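Local coordinates for agmatine ureohydrolase (Thermoplasma volcanium GSS1, PDB 3PZL), which probably hydrolyses agmatine to putrescine and urea, using a two-manganese centre of the arginase family type, at residues B[45-50]-B[157-162]; B[130-135]-B[168-173]; B[147-152]-B[162-167]; B[174-179]-B[195-200]; B[181-186]-B[243-248]. One frame throughout, in Å; residues are numbered along the deposited sequence.

Interaction 1. Residues B[45-50]-B[157-162]; sequences DNTSSY and KYNHAC
Thr-47 and His-160 carry most of the apolar packing here. Their side chains run alongside each other, heading opposite ways. Methyl CG2 of Thr-47 lies 3.3 Å from His-160 CB and 3.4 Å from His-160 CG. His-160 CG sits between its own backbone N and carbonyl carbon (chi1 81°), which brings the ring alongside this methyl group. Ser-48 adds to the packing from one face of the imidazole. Its OG lies 3.7 Å above the ring plane, toward the rim. That hydroxyl is hydrogen-bonded to Glu-123.

Both segments are loops on the metal-site side of the arginase fold. Segment 45-50 follows strand 37-42, and segment 157-162 leads into helix 163-171. The side chain of His-160 comes within about 5 Å of a bound manganese and of His-124, a manganese ligand.

The clear hydrogen bonds lie within each loop. A type I beta turn runs from Asn-159 to Cys-162, closed by Cys-162 N to Asn-159 O at 2.8 Å. In segment 45-50, Ser-48 N donates to Asp-45 O at 3.0 Å. Between the loops, Thr-47 OG1 faces the start of the turn, 3.5 Å from Asn-159 CA.

Interaction 2. Residues B[130-135]-B[168-173]; sequences AVRALP and LDLLGE
Val-131 and Leu-171 meet with their side chains crossed at about a right angle. The touching branches are Val-131 CG1 and Leu-171 CD1, 3.6 Å apart. The same valine methyl is 4.0 Å from Leu-171 CG. It therefore rests against the fork of the leucine as well as one of its methyls. Val-131 CG1 is anti to the backbone N (chi1 -171°), and this is the branch turned to the other segment.

Leu-170 approaches the next residue, Arg-132, at an oblique angle. Arg-132 starts out away from 168-173, but its CG still touches Leu-170 CD1 at 3.7 Å. Leu-170 CD2 is a little farther from Arg-132 CG, at 4.1 Å. The leucine thus packs on the aliphatic root of the arginine. The arginine chain is extended from CG to NE, and its guanidinium makes a salt bridge with Asp-101 through NH1.

Leu-134 follows the helical residues. Its CD1 makes a looser contact with Leu-171 CD1 at 4.5 Å. The side chain of Leu-134 also touches Tyr-225 on strand 223-229. No hydrogen bond joins the two segments. Helix 163-171 ends just beyond this contact, at Gly-172.

This is plain apolar packing between the C-terminal ends of helices 126-132 and 163-171. Each helix links two strands of the parallel sheet that follow each other in sequence, an arrangement typical of the alpha/beta fold of the arginase family.

Interaction 3. Residues B[147-152]-B[162-167]; sequences SDFRSS and CVTRRA. With MN (manganese (II) ion), chain F.
The metal-binding loop 147-152 meets the first turn of helix 163-171, and Asp-148 touches Val-163 and Thr-164 there. Asp-148 OD2 binds a manganese at 2.2 Å. His-124, Asp-144 and Asp-229 complete that ion's protein ligands.

The carbonyl O of Asp-148 points into the helix start. Thr-164 N donates to Asp-148 O at 2.5 Å, with the donor tilted 30° from the carbonyl plane. Arg-165 N adds a weak bond to the same oxygen at 3.4 Å. The side chains of Asp-148 and Val-163 extend flank to flank in the same direction.

Arg-165 stacks on Phe-149. A bend at chi2 (94°) places its CD over the ring centre, 3.8 Å from the centroid, in a CH-pi contact. The guanidinium lies nearly flat on the ring, planes 21° apart, with CZ off-centre at 4.5 Å from the centroid. Thr-164 CG2 comes to the ring edge, 3.9 Å from Phe-149 CD1. The arginine also has a salt bridge with Asp-191.

Asp-148 is therefore held at both ends. Its carboxylate goes to the metal, and its carbonyl takes N-H groups of the helix start. The stack, with its CH-pi and off-centre cation-pi parts, adds a second link from the loop to the same helix turn.

Interaction 4. Residues B[174-179]-B[195-200]; sequences GRITSI and RKVSFI
Strands 176-179 and 198-200 run parallel, with their axes 4.8 Å apart at 11°. They belong to the parallel sheet of the arginase fold. Strand 198-201 is its outermost strand on this side within the chain. The two strands are joined through the short helix 186-189 in a beta-alpha-beta unit.

Three backbone hydrogen bonds zigzag between them. Ser-198 N donates to Ile-176 O at 3.1 Å. Ser-178 N then donates to Ser-198 O at 2.8 Å, and Ile-200 N to Ser-178 O at 2.9 Å. The bridged pairs are Thr-177 with Ser-198, Ser-178 with Phe-199, and Ile-179 with Ile-200. On the other side of strand 176-180, Thr-177 and Ile-179 bond to strand 138-143, so this strand is held along both edges.

Side chains alternate between the two faces. Thr-177, Ile-179, Ser-198 and Ile-200 share one face. There Ile-179 and Ile-200 stand next to each other with a common direction, and both also touch helix 202-220. Ser-178 and Phe-199 occupy the other face. Ser-178 CB is 4.0 Å from Phe-199 CD2, and the side chain of Ser-178 also touches the manganese ligand Asp-144.

Just before the bridged pairs, Ile-176 packs on Val-197, with CG2 of the isoleucine 3.9 Å from CG1 of the valine. Ile-176 also touches Ala-167 and Leu-171 of helix 163-171. Thr-177 CG2, anti to the backbone N, is the branch that meets Ile-200. Ile-200 CD1 touches two neighbours on the other strand, 3.8 Å from Thr-177 CG2 and 4.0 Å from Ile-179 CG1.

Interaction 5. Residues B[181-186]-B[243-248]; sequences IRSVSR and TPEPFG
Arg-182 and Glu-245 face each other from two irregular loops, with their CA atoms 7.6 Å apart, the closest such pair between the segments. Loop 181-186 follows strand 176-180. Loop 243-248 lies between strand 223-229 and helix 251-261. Both are on the metal-site side of the arginase-type alpha/beta fold.

The arginine side chain does most of the bonding. Its CG stands between the backbone N and the carbonyl carbon (chi1 58°), and the chain then runs extended to NE. NE and NH2 both donate to one atom, Glu-245 O, each at 2.8 Å. Glu-245 O lies almost in the guanidinium plane. NH2 comes in the carbonyl plane, on a lone pair, while NE stands above that plane by 61°. NE also makes a weak bond to Pro-246 O at 3.0 Å.

Gly-248 CA lies over the centre of one guanidinium face, 3.2 Å above it. NH1 is bonded to Gly-180 O. Arg-182 is thus fixed mainly by backbone carbonyls.

The side chains of Arg-182 and Glu-245 pass one another in an antiparallel sense. The carboxylate turns instead to Ser-183, whose OG makes a weak bond to Glu-245 OE2 at 3.5 Å. The side chain of Ser-183 also touches the manganese ligand His-146.

The contact is buried and borders the metal centre. The arginine satisfies main-chain oxygens of 243-248 and so ties this loop to the turn just after strand 176-180.

Interactions 1 and 5 are buried loop contacts beside the metal centre. Interaction 1 is mostly van der Waals packing, while interaction 5 rests on an arginine bonded to carbonyls. Interaction 3 is partly buried and alone includes a metal ligand. It shares Cys-162 with interaction 1 and helix 163-171 with interaction 2. Interaction 2 lies at the surface, at the other end of that helix, and is apolar. Interaction 4 is partly buried and joins sheet strands by backbone bonds. Its Phe-199 packs on Ser-147, Phe-149 and Thr-164 of interaction 3. Ile-181 of interaction 5 probably continues the strand pairing through Ile-200 O.

Interaction 1. Residues B[45-50]-B[157-162]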
# COMPACT_ATOMS: atom_id res chain seq x y z
N ASP B 45 15.50 4.06 17.21
CA ASP B 45 15.56 3.50 15.87
C ASP B 45 16.87 3.80 15.20
O ASP B 45 17.16 3.23 14.14
CB ASP B 45 14.47 4.20 15.06
CG ASP B 45 13.93 3.33 14.02
OD1 ASP B 45 14.60 2.29 13.78
OD2 ASP B 45 12.85 3.68 13.45
N ASN B 46 17.63 4.71 15.79
CA ASN B 46 18.68 5.42 15.07
C ASN B 46 19.97 4.62 14.96
O ASN B 46 21.08 5.15 15.13
CB ASN B 46 18.92 6.79 15.70
CG ASN B 46 19.38 7.80 14.69
OD1 ASN B 46 18.85 7.85 13.58
ND2 ASN B 46 20.38 8.60 15.06
N THR B 47 19.82 3.34 14.68
CA THR B 47 20.97 2.53 14.35
C THR B 47 20.56 1.51 13.27
O THR B 47 21.39 0.72 12.79
CB THR B 47 21.58 1.86 15.64
OG1 THR B 47 23.00 2.02 15.66
CG2 THR B 47 21.27 0.40 15.74
N SER B 48 19.28 1.55 12.89
CA SER B 48 18.68 0.54 12.02
C SER B 48 18.86 0.89 10.56
O SER B 48 18.48 1.96 10.12
CB SER B 48 17.18 0.37 12.31
OG SER B 48 16.96 -0.27 13.56
N SER B 49 19.42 -0.03 9.80
CA SER B 49 19.81 0.32 8.45
C SER B 49 18.78 -0.04 7.40
O SER B 49 18.40 0.83 6.59
CB SER B 49 21.13 -0.33 8.07
OG SER B 49 21.39 -0.01 6.72
N TYR B 50 18.35 -1.31 7.39
CA TYR B 50 17.56 -1.81 6.28
C TYR B 50 16.11 -1.23 6.22
O TYR B 50 15.82 -0.39 5.38
CB TYR B 50 17.59 -3.32 6.22
CG TYR B 50 16.93 -3.82 4.96
CD1 TYR B 50 17.43 -3.45 3.73
CD2 TYR B 50 15.81 -4.64 5.00
CE1 TYR B 50 16.84 -3.86 2.58
CE2 TYR B 50 15.23 -5.07 3.85
CZ TYR B 50 15.75 -4.65 2.62
OH TYR B 50 15.21 -5.05 1.41
N LYS B 157 29.60 0.66 19.05
CA LYS B 157 29.61 -0.56 19.88
C LYS B 157 28.21 -0.92 20.38
O LYS B 157 27.90 -2.08 20.61
CB LYS B 157 30.55 -0.40 21.07
CG LYS B 157 32.00 -0.28 20.64
CD LYS B 157 32.99 -0.54 21.79
CE LYS B 157 34.38 -0.00 21.41
NZ LYS B 157 35.31 -0.10 22.57
N TYR B 158 27.37 0.10 20.51
CA TYR B 158 25.98 -0.09 20.87
C TYR B 158 25.03 -0.12 19.65
O TYR B 158 23.82 -0.07 19.83
CB TYR B 158 25.55 0.93 21.92
CG TYR B 158 26.39 0.89 23.17
CD1 TYR B 158 26.44 -0.25 23.98
CD2 TYR B 158 27.15 2.01 23.55
CE1 TYR B 158 27.23 -0.28 25.13
CE2 TYR B 158 27.95 1.98 24.70
CZ TYR B 158 27.98 0.84 25.49
OH TYR B 158 28.75 0.81 26.63
N ASN B 159 25.58 -0.24 18.45
CA ASN B 159 24.79 -0.58 17.26
C ASN B 159 24.00 -1.87 17.44
O ASN B 159 24.53 -2.84 18.00
CB ASN B 159 25.71 -0.73 16.05
CG ASN B 159 24.97 -1.14 14.80
OD1 ASN B 159 24.66 -0.29 13.96
ND2 ASN B 159 24.67 -2.43 14.67
N HIS B 160 22.75 -1.89 16.93
CA HIS B 160 21.80 -3.00 17.18
C HIS B 160 22.18 -4.37 16.59
O HIS B 160 21.44 -5.35 16.73
CB HIS B 160 20.37 -2.60 16.77
CG HIS B 160 20.10 -2.74 15.30
ND1 HIS B 160 20.95 -2.24 14.32
CD2 HIS B 160 19.06 -3.30 14.64
CE1 HIS B 160 20.45 -2.51 13.13
NE2 HIS B 160 19.30 -3.15 13.29
N ALA B 161 23.34 -4.42 15.94
CA ALA B 161 23.88 -5.68 15.46
C ALA B 161 25.00 -6.19 16.38
O ALA B 161 25.73 -7.13 16.04
CB ALA B 161 24.40 -5.49 14.05
N CYS B 162 25.12 -5.58 17.56
CA CYS B 162 26.18 -5.90 18.51
C CYS B 162 25.60 -6.23 19.87
O CYS B 162 26.35 -6.47 20.83
CB CYS B 162 27.12 -4.72 18.67
SG CYS B 162 27.84 -4.10 17.17

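Interaction 2. Residues B[130-135]-B[168-173]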
# COMPACT_ATOMS: atom_id res chain seq x y z
N ALA B 130 18.59 -3.04 29.75
CA ALA B 130 18.00 -4.00 30.65
C ALA B 130 19.02 -5.05 31.16
O ALA B 130 18.98 -5.42 32.33
CB ALA B 130 16.80 -4.65 29.99
N VAL B 131 19.95 -5.47 30.31
CA VAL B 131 20.95 -6.48 30.71
C VAL B 131 21.94 -5.98 31.77
O VAL B 131 22.46 -6.77 32.53
CB VAL B 131 21.74 -7.03 29.51
CG1 VAL B 131 22.60 -8.22 29.95
CG2 VAL B 131 20.81 -7.45 28.39
N ARG B 132 22.18 -4.67 31.82
CA ARG B 132 23.07 -4.08 32.83
C ARG B 132 22.43 -4.21 34.20
O ARG B 132 23.13 -4.19 35.20
CB ARG B 132 23.33 -2.59 32.56
CG ARG B 132 24.25 -2.26 31.40
CD ARG B 132 24.26 -0.76 31.15
NE ARG B 132 25.04 -0.35 29.98
CZ ARG B 132 25.15 0.90 29.55
NH1 ARG B 132 24.55 1.91 30.18
NH2 ARG B 132 25.87 1.15 28.47
N ALA B 133 21.11 -4.33 34.23
CA ALA B 133 20.40 -4.33 35.49
C ALA B 133 20.27 -5.72 36.16
O ALA B 133 19.88 -5.85 37.34
CB ALA B 133 19.07 -3.66 35.32
N LEU B 134 20.65 -6.76 35.41
CA LEU B 134 20.47 -8.15 35.85
C LEU B 134 21.33 -8.59 37.03
O LEU B 134 22.54 -8.38 37.05
CB LEU B 134 20.70 -9.11 34.67
CG LEU B 134 19.81 -8.91 33.44
CD1 LEU B 134 20.11 -10.00 32.44
CD2 LEU B 134 18.30 -8.89 33.78
N PRO B 135 20.70 -9.23 38.03
CA PRO B 135 21.42 -9.97 39.08
C PRO B 135 22.25 -11.16 38.54
O PRO B 135 22.09 -11.55 37.38
CB PRO B 135 20.28 -10.46 39.99
CG PRO B 135 19.14 -9.54 39.73
CD PRO B 135 19.25 -9.14 38.30
N LEU B 168 27.44 -10.43 26.40
CA LEU B 168 28.53 -11.27 26.87
C LEU B 168 29.52 -10.47 27.72
O LEU B 168 29.98 -10.95 28.76
CB LEU B 168 29.23 -11.95 25.69
CG LEU B 168 30.25 -13.06 25.96
CD1 LEU B 168 29.69 -14.09 26.92
CD2 LEU B 168 30.66 -13.74 24.67
N ASP B 169 29.84 -9.25 27.29
CA ASP B 169 30.73 -8.38 28.04
C ASP B 169 30.21 -8.19 29.46
O ASP B 169 31.00 -8.08 30.40
CB ASP B 169 30.89 -7.00 27.37
CG ASP B 169 31.80 -7.03 26.12
OD1 ASP B 169 32.43 -8.07 25.81
OD2 ASP B 169 31.87 -5.98 25.45
N LEU B 170 28.88 -8.17 29.60
CA LEU B 170 28.26 -7.92 30.90
C LEU B 170 28.09 -9.17 31.75
O LEU B 170 28.27 -9.11 32.97
CB LEU B 170 26.92 -7.20 30.75
CG LEU B 170 27.05 -5.71 30.41
CD1 LEU B 170 25.83 -5.17 29.68
CD2 LEU B 170 27.32 -4.92 31.68
N LEU B 171 27.75 -10.29 31.12
CA LEU B 171 27.38 -11.49 31.87
C LEU B 171 28.47 -12.53 31.94
O LEU B 171 28.60 -13.22 32.94
CB LEU B 171 26.11 -12.11 31.29
CG LEU B 171 24.96 -11.12 31.31
CD1 LEU B 171 23.80 -11.62 30.48
CD2 LEU B 171 24.55 -10.76 32.75
N GLY B 172 29.24 -12.65 30.87
CA GLY B 172 30.24 -13.68 30.78
C GLY B 172 29.64 -14.97 30.27
O GLY B 172 28.49 -15.02 29.85
N GLU B 173 30.44 -16.03 30.33
CA GLU B 173 30.11 -17.33 29.74
C GLU B 173 28.93 -18.02 30.42
O GLU B 173 28.68 -17.81 31.59
CB GLU B 173 31.34 -18.23 29.76
CG GLU B 173 31.16 -19.55 29.02
CD GLU B 173 32.47 -20.19 28.56
OE1 GLU B 173 33.54 -19.87 29.13
OE2 GLU B 173 32.41 -21.01 27.61

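Interaction 3. Residues B[147-152]-B[162-167]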
# COMPACT_ATOMS: atom_id res chain seq x y z
N SER B 147 22.81 -13.52 15.09
CA SER B 147 23.64 -13.36 16.29
C SER B 147 24.10 -11.93 16.34
O SER B 147 25.11 -11.57 15.75
CB SER B 147 24.86 -14.27 16.20
OG SER B 147 25.62 -14.02 15.02
N ASP B 148 23.35 -11.06 16.99
CA ASP B 148 23.73 -9.67 17.05
C ASP B 148 25.01 -9.61 17.89
O ASP B 148 25.06 -8.99 18.94
CB ASP B 148 22.62 -8.81 17.67
CG ASP B 148 21.23 -9.30 17.31
OD1 ASP B 148 20.97 -9.62 16.13
OD2 ASP B 148 20.38 -9.33 18.22
N PHE B 149 26.05 -10.27 17.39
CA PHE B 149 27.27 -10.54 18.12
C PHE B 149 28.36 -10.05 17.24
O PHE B 149 28.89 -10.80 16.45
CB PHE B 149 27.40 -12.05 18.32
CG PHE B 149 28.64 -12.49 19.04
CD1 PHE B 149 28.68 -12.53 20.44
CD2 PHE B 149 29.74 -12.96 18.32
CE1 PHE B 149 29.81 -12.97 21.11
CE2 PHE B 149 30.87 -13.39 18.97
CZ PHE B 149 30.91 -13.39 20.37
N ARG B 150 28.67 -8.76 17.35
CA ARG B 150 29.62 -8.12 16.47
C ARG B 150 30.32 -7.12 17.35
O ARG B 150 29.68 -6.45 18.15
CB ARG B 150 28.86 -7.39 15.36
CG ARG B 150 29.56 -7.37 13.99
CD ARG B 150 28.73 -6.61 12.95
NE ARG B 150 29.05 -6.95 11.56
CZ ARG B 150 28.24 -7.61 10.72
NH1 ARG B 150 27.05 -8.04 11.11
NH2 ARG B 150 28.62 -7.87 9.49
N SER B 151 31.63 -7.03 17.23
CA SER B 151 32.36 -6.13 18.12
C SER B 151 31.92 -4.67 17.94
O SER B 151 31.73 -3.95 18.92
CB SER B 151 33.87 -6.32 17.95
OG SER B 151 34.51 -6.22 19.23
N SER B 152 31.74 -4.24 16.69
CA SER B 152 31.19 -2.91 16.39
C SER B 152 30.59 -2.82 14.98
O SER B 152 30.95 -3.58 14.07
CB SER B 152 32.25 -1.82 16.58
OG SER B 152 31.67 -0.54 16.48
N CYS B 162 25.12 -5.58 17.56
CA CYS B 162 26.18 -5.90 18.51
C CYS B 162 25.60 -6.23 19.87
O CYS B 162 26.35 -6.47 20.83
CB CYS B 162 27.12 -4.72 18.67
SG CYS B 162 27.84 -4.10 17.17
N VAL B 163 24.26 -6.24 19.96
CA VAL B 163 23.59 -6.45 21.25
C VAL B 163 24.12 -7.69 22.00
O VAL B 163 24.43 -7.61 23.19
CB VAL B 163 22.04 -6.39 21.15
CG1 VAL B 163 21.56 -7.24 20.09
CG2 VAL B 163 21.37 -6.81 22.45
N THR B 164 24.25 -8.82 21.31
CA THR B 164 24.70 -10.05 21.97
C THR B 164 26.11 -9.89 22.51
O THR B 164 26.42 -10.39 23.58
CB THR B 164 24.64 -11.29 21.06
OG1 THR B 164 23.30 -11.47 20.58
CG2 THR B 164 25.04 -12.54 21.84
N ARG B 165 26.95 -9.19 21.77
CA ARG B 165 28.33 -9.02 22.15
C ARG B 165 28.41 -8.23 23.44
O ARG B 165 29.07 -8.64 24.39
CB ARG B 165 29.08 -8.28 21.07
CG ARG B 165 30.57 -8.36 21.24
CD ARG B 165 31.14 -9.50 20.44
NE ARG B 165 32.52 -9.76 20.85
CZ ARG B 165 33.44 -10.35 20.09
NH1 ARG B 165 33.15 -10.76 18.85
NH2 ARG B 165 34.67 -10.54 20.58
N ARG B 166 27.72 -7.10 23.46
CA ARG B 166 27.64 -6.26 24.64
C ARG B 166 27.02 -7.01 25.82
O ARG B 166 27.28 -6.68 26.99
CB ARG B 166 26.88 -4.97 24.32
CG ARG B 166 27.67 -3.65 24.48
CD ARG B 166 29.15 -3.73 24.14
NE ARG B 166 29.35 -3.64 22.70
CZ ARG B 166 30.21 -4.39 22.02
NH1 ARG B 166 30.95 -5.31 22.64
NH2 ARG B 166 30.31 -4.23 20.71
N ALA B 167 26.21 -8.03 25.52
CA ALA B 167 25.60 -8.85 26.56
C ALA B 167 26.62 -9.79 27.22
O ALA B 167 26.66 -9.90 28.45
CB ALA B 167 24.42 -9.63 26.01
MN MN F . 18.90 -8.14 17.19

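Interaction 4. Residues B[174-179]-B[195-200]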
# COMPACT_ATOMS: atom_id res chain seq x y z
N GLY B 174 28.23 -18.85 29.65
CA GLY B 174 27.16 -19.71 30.17
C GLY B 174 25.90 -19.00 30.62
O GLY B 174 24.97 -19.62 31.13
N ARG B 175 25.85 -17.69 30.42
CA ARG B 175 24.73 -16.93 30.90
C ARG B 175 23.68 -16.57 29.82
O ARG B 175 22.59 -16.12 30.16
CB ARG B 175 25.27 -15.69 31.61
CG ARG B 175 25.66 -15.96 33.06
CD ARG B 175 24.66 -15.33 34.01
NE ARG B 175 25.27 -14.16 34.66
CZ ARG B 175 24.62 -13.06 35.07
NH1 ARG B 175 23.31 -12.91 34.89
NH2 ARG B 175 25.31 -12.07 35.65
N ILE B 176 24.00 -16.82 28.55
CA ILE B 176 23.24 -16.30 27.41
C ILE B 176 22.96 -17.39 26.37
O ILE B 176 23.84 -18.13 25.97
CB ILE B 176 24.02 -15.13 26.70
CG1 ILE B 176 24.26 -13.95 27.66
CG2 ILE B 176 23.31 -14.64 25.43
CD1 ILE B 176 25.36 -13.01 27.23
N THR B 177 21.71 -17.45 25.92
CA THR B 177 21.26 -18.33 24.85
C THR B 177 20.50 -17.49 23.84
O THR B 177 19.76 -16.59 24.21
CB THR B 177 20.25 -19.29 25.41
OG1 THR B 177 20.66 -19.69 26.72
CG2 THR B 177 20.05 -20.50 24.49
N SER B 178 20.64 -17.80 22.55
CA SER B 178 19.87 -17.10 21.52
C SER B 178 19.33 -18.08 20.48
O SER B 178 20.10 -18.80 19.87
CB SER B 178 20.73 -16.04 20.86
OG SER B 178 19.95 -15.17 20.08
N ILE B 179 18.02 -18.11 20.31
CA ILE B 179 17.37 -19.14 19.51
C ILE B 179 16.75 -18.64 18.21
O ILE B 179 16.10 -17.57 18.17
CB ILE B 179 16.26 -19.83 20.32
CG1 ILE B 179 16.84 -20.45 21.58
CG2 ILE B 179 15.57 -20.90 19.47
CD1 ILE B 179 15.83 -21.27 22.34
N ARG B 195 31.74 -19.10 20.69
CA ARG B 195 31.30 -20.32 21.36
C ARG B 195 30.92 -20.11 22.84
O ARG B 195 30.34 -21.00 23.46
CB ARG B 195 32.33 -21.44 21.20
CG ARG B 195 31.73 -22.85 21.21
CD ARG B 195 32.75 -23.92 21.74
NE ARG B 195 32.15 -25.25 21.95
CZ ARG B 195 32.11 -26.22 21.04
NH1 ARG B 195 32.63 -26.03 19.83
NH2 ARG B 195 31.55 -27.39 21.32
N LYS B 196 31.23 -18.93 23.39
CA LYS B 196 30.88 -18.60 24.78
C LYS B 196 29.40 -18.24 24.96
O LYS B 196 28.94 -17.95 26.07
CB LYS B 196 31.78 -17.51 25.36
CG LYS B 196 33.21 -17.98 25.63
CD LYS B 196 34.11 -16.79 25.95
CE LYS B 196 35.57 -17.24 26.09
NZ LYS B 196 36.46 -16.04 26.25
N VAL B 197 28.66 -18.28 23.86
CA VAL B 197 27.22 -18.09 23.89
C VAL B 197 26.60 -19.29 23.23
O VAL B 197 27.16 -19.87 22.29
CB VAL B 197 26.74 -16.77 23.14
CG1 VAL B 197 25.26 -16.82 22.85
CG2 VAL B 197 27.10 -15.50 23.95
N SER B 198 25.43 -19.66 23.73
CA SER B 198 24.66 -20.74 23.15
C SER B 198 23.80 -20.21 21.99
O SER B 198 22.91 -19.38 22.20
CB SER B 198 23.80 -21.39 24.23
OG SER B 198 23.62 -22.77 23.97
N PHE B 199 24.09 -20.66 20.77
CA PHE B 199 23.32 -20.23 19.62
C PHE B 199 22.57 -21.43 19.08
O PHE B 199 23.17 -22.45 18.77
CB PHE B 199 24.21 -19.64 18.51
CG PHE B 199 24.77 -18.27 18.82
CD1 PHE B 199 26.13 -18.10 19.06
CD2 PHE B 199 23.94 -17.14 18.83
CE1 PHE B 199 26.64 -16.83 19.34
CE2 PHE B 199 24.46 -15.87 19.11
CZ PHE B 199 25.80 -15.71 19.36
N ILE B 200 21.26 -21.31 18.95
CA ILE B 200 20.48 -22.39 18.42
C ILE B 200 19.82 -21.95 17.13
O ILE B 200 19.02 -20.97 17.10
CB ILE B 200 19.50 -22.90 19.46
CG1 ILE B 200 20.30 -23.49 20.62
CG2 ILE B 200 18.59 -23.98 18.89
CD1 ILE B 200 19.63 -23.31 21.93

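Interaction 5. Residues B[181-186]-B[243-248]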
# COMPACT_ATOMS: atom_id res chain seq x y z
N ILE B 181 18.55 -18.47 15.27
CA ILE B 181 19.56 -17.81 14.42
C ILE B 181 19.84 -18.57 13.10
O ILE B 181 19.83 -19.78 13.06
CB ILE B 181 20.87 -17.45 15.22
CG1 ILE B 181 21.77 -18.65 15.36
CG2 ILE B 181 20.58 -16.81 16.60
CD1 ILE B 181 22.67 -18.74 14.19
N ARG B 182 20.03 -17.80 12.02
CA ARG B 182 20.18 -18.33 10.65
C ARG B 182 20.94 -17.38 9.76
O ARG B 182 21.01 -17.58 8.55
CB ARG B 182 18.82 -18.64 10.01
CG ARG B 182 17.84 -17.48 9.90
CD ARG B 182 16.42 -18.04 9.72
NE ARG B 182 15.34 -17.06 9.77
CZ ARG B 182 14.82 -16.55 10.90
NH1 ARG B 182 15.29 -16.93 12.08
NH2 ARG B 182 13.82 -15.65 10.84
N SER B 183 21.49 -16.33 10.36
CA SER B 183 22.24 -15.29 9.64
C SER B 183 23.40 -14.80 10.52
O SER B 183 23.18 -14.13 11.54
CB SER B 183 21.30 -14.12 9.25
OG SER B 183 21.99 -12.95 8.82
N VAL B 184 24.62 -15.15 10.11
CA VAL B 184 25.82 -14.86 10.91
C VAL B 184 26.92 -14.36 10.03
O VAL B 184 27.16 -14.92 8.97
CB VAL B 184 26.33 -16.11 11.67
CG1 VAL B 184 27.56 -15.78 12.57
CG2 VAL B 184 25.20 -16.75 12.49
N SER B 185 27.59 -13.30 10.46
CA SER B 185 28.76 -12.78 9.76
C SER B 185 30.02 -13.53 10.20
O SER B 185 30.30 -13.66 11.40
CB SER B 185 28.87 -11.28 10.02
OG SER B 185 30.17 -10.90 10.45
N ARG B 186 30.78 -14.02 9.23
CA ARG B 186 32.03 -14.77 9.49
C ARG B 186 32.97 -14.18 10.57
O ARG B 186 33.62 -14.92 11.32
CB ARG B 186 32.81 -14.94 8.20
CG ARG B 186 32.99 -13.62 7.48
CD ARG B 186 34.46 -13.20 7.47
NE ARG B 186 35.28 -14.24 6.82
CZ ARG B 186 36.59 -14.16 6.67
NH1 ARG B 186 37.25 -15.15 6.07
NH2 ARG B 186 37.25 -13.08 7.10
N THR B 243 14.59 -6.58 9.56
CA THR B 243 15.51 -7.35 8.71
C THR B 243 15.02 -8.82 8.54
O THR B 243 15.40 -9.72 9.30
CB THR B 243 16.97 -7.36 9.30
OG1 THR B 243 17.06 -8.31 10.38
CG2 THR B 243 17.41 -5.96 9.79
N PRO B 244 14.19 -9.06 7.51
CA PRO B 244 13.56 -10.35 7.38
C PRO B 244 14.57 -11.40 7.02
O PRO B 244 15.52 -11.11 6.29
CB PRO B 244 12.59 -10.15 6.20
CG PRO B 244 12.73 -8.74 5.76
CD PRO B 244 13.99 -8.22 6.33
N GLU B 245 14.36 -12.61 7.53
CA GLU B 245 15.20 -13.77 7.19
C GLU B 245 14.33 -15.03 7.03
O GLU B 245 13.76 -15.52 8.01
CB GLU B 245 16.26 -14.00 8.26
CG GLU B 245 17.40 -13.02 8.21
CD GLU B 245 18.45 -13.38 7.17
OE1 GLU B 245 18.49 -14.57 6.77
OE2 GLU B 245 19.23 -12.49 6.78
N PRO B 246 14.22 -15.54 5.79
CA PRO B 246 13.36 -16.71 5.56
C PRO B 246 13.86 -17.91 6.35
O PRO B 246 15.01 -17.88 6.87
CB PRO B 246 13.48 -16.97 4.05
CG PRO B 246 13.98 -15.66 3.48
CD PRO B 246 14.85 -15.05 4.55
N PHE B 247 13.00 -18.94 6.42
CA PHE B 247 13.30 -20.21 7.15
C PHE B 247 13.42 -19.97 8.66
O PHE B 247 14.39 -20.44 9.29
CB PHE B 247 14.60 -20.88 6.66
CG PHE B 247 14.87 -20.76 5.17
CD1 PHE B 247 13.93 -21.17 4.23
CD2 PHE B 247 16.10 -20.27 4.71
CE1 PHE B 247 14.20 -21.06 2.88
CE2 PHE B 247 16.39 -20.17 3.36
CZ PHE B 247 15.43 -20.57 2.43
N GLY B 248 12.47 -19.25 9.24
CA GLY B 248 12.54 -18.86 10.65
C GLY B 248 11.69 -19.76 11.52
O GLY B 248 11.22 -20.80 11.07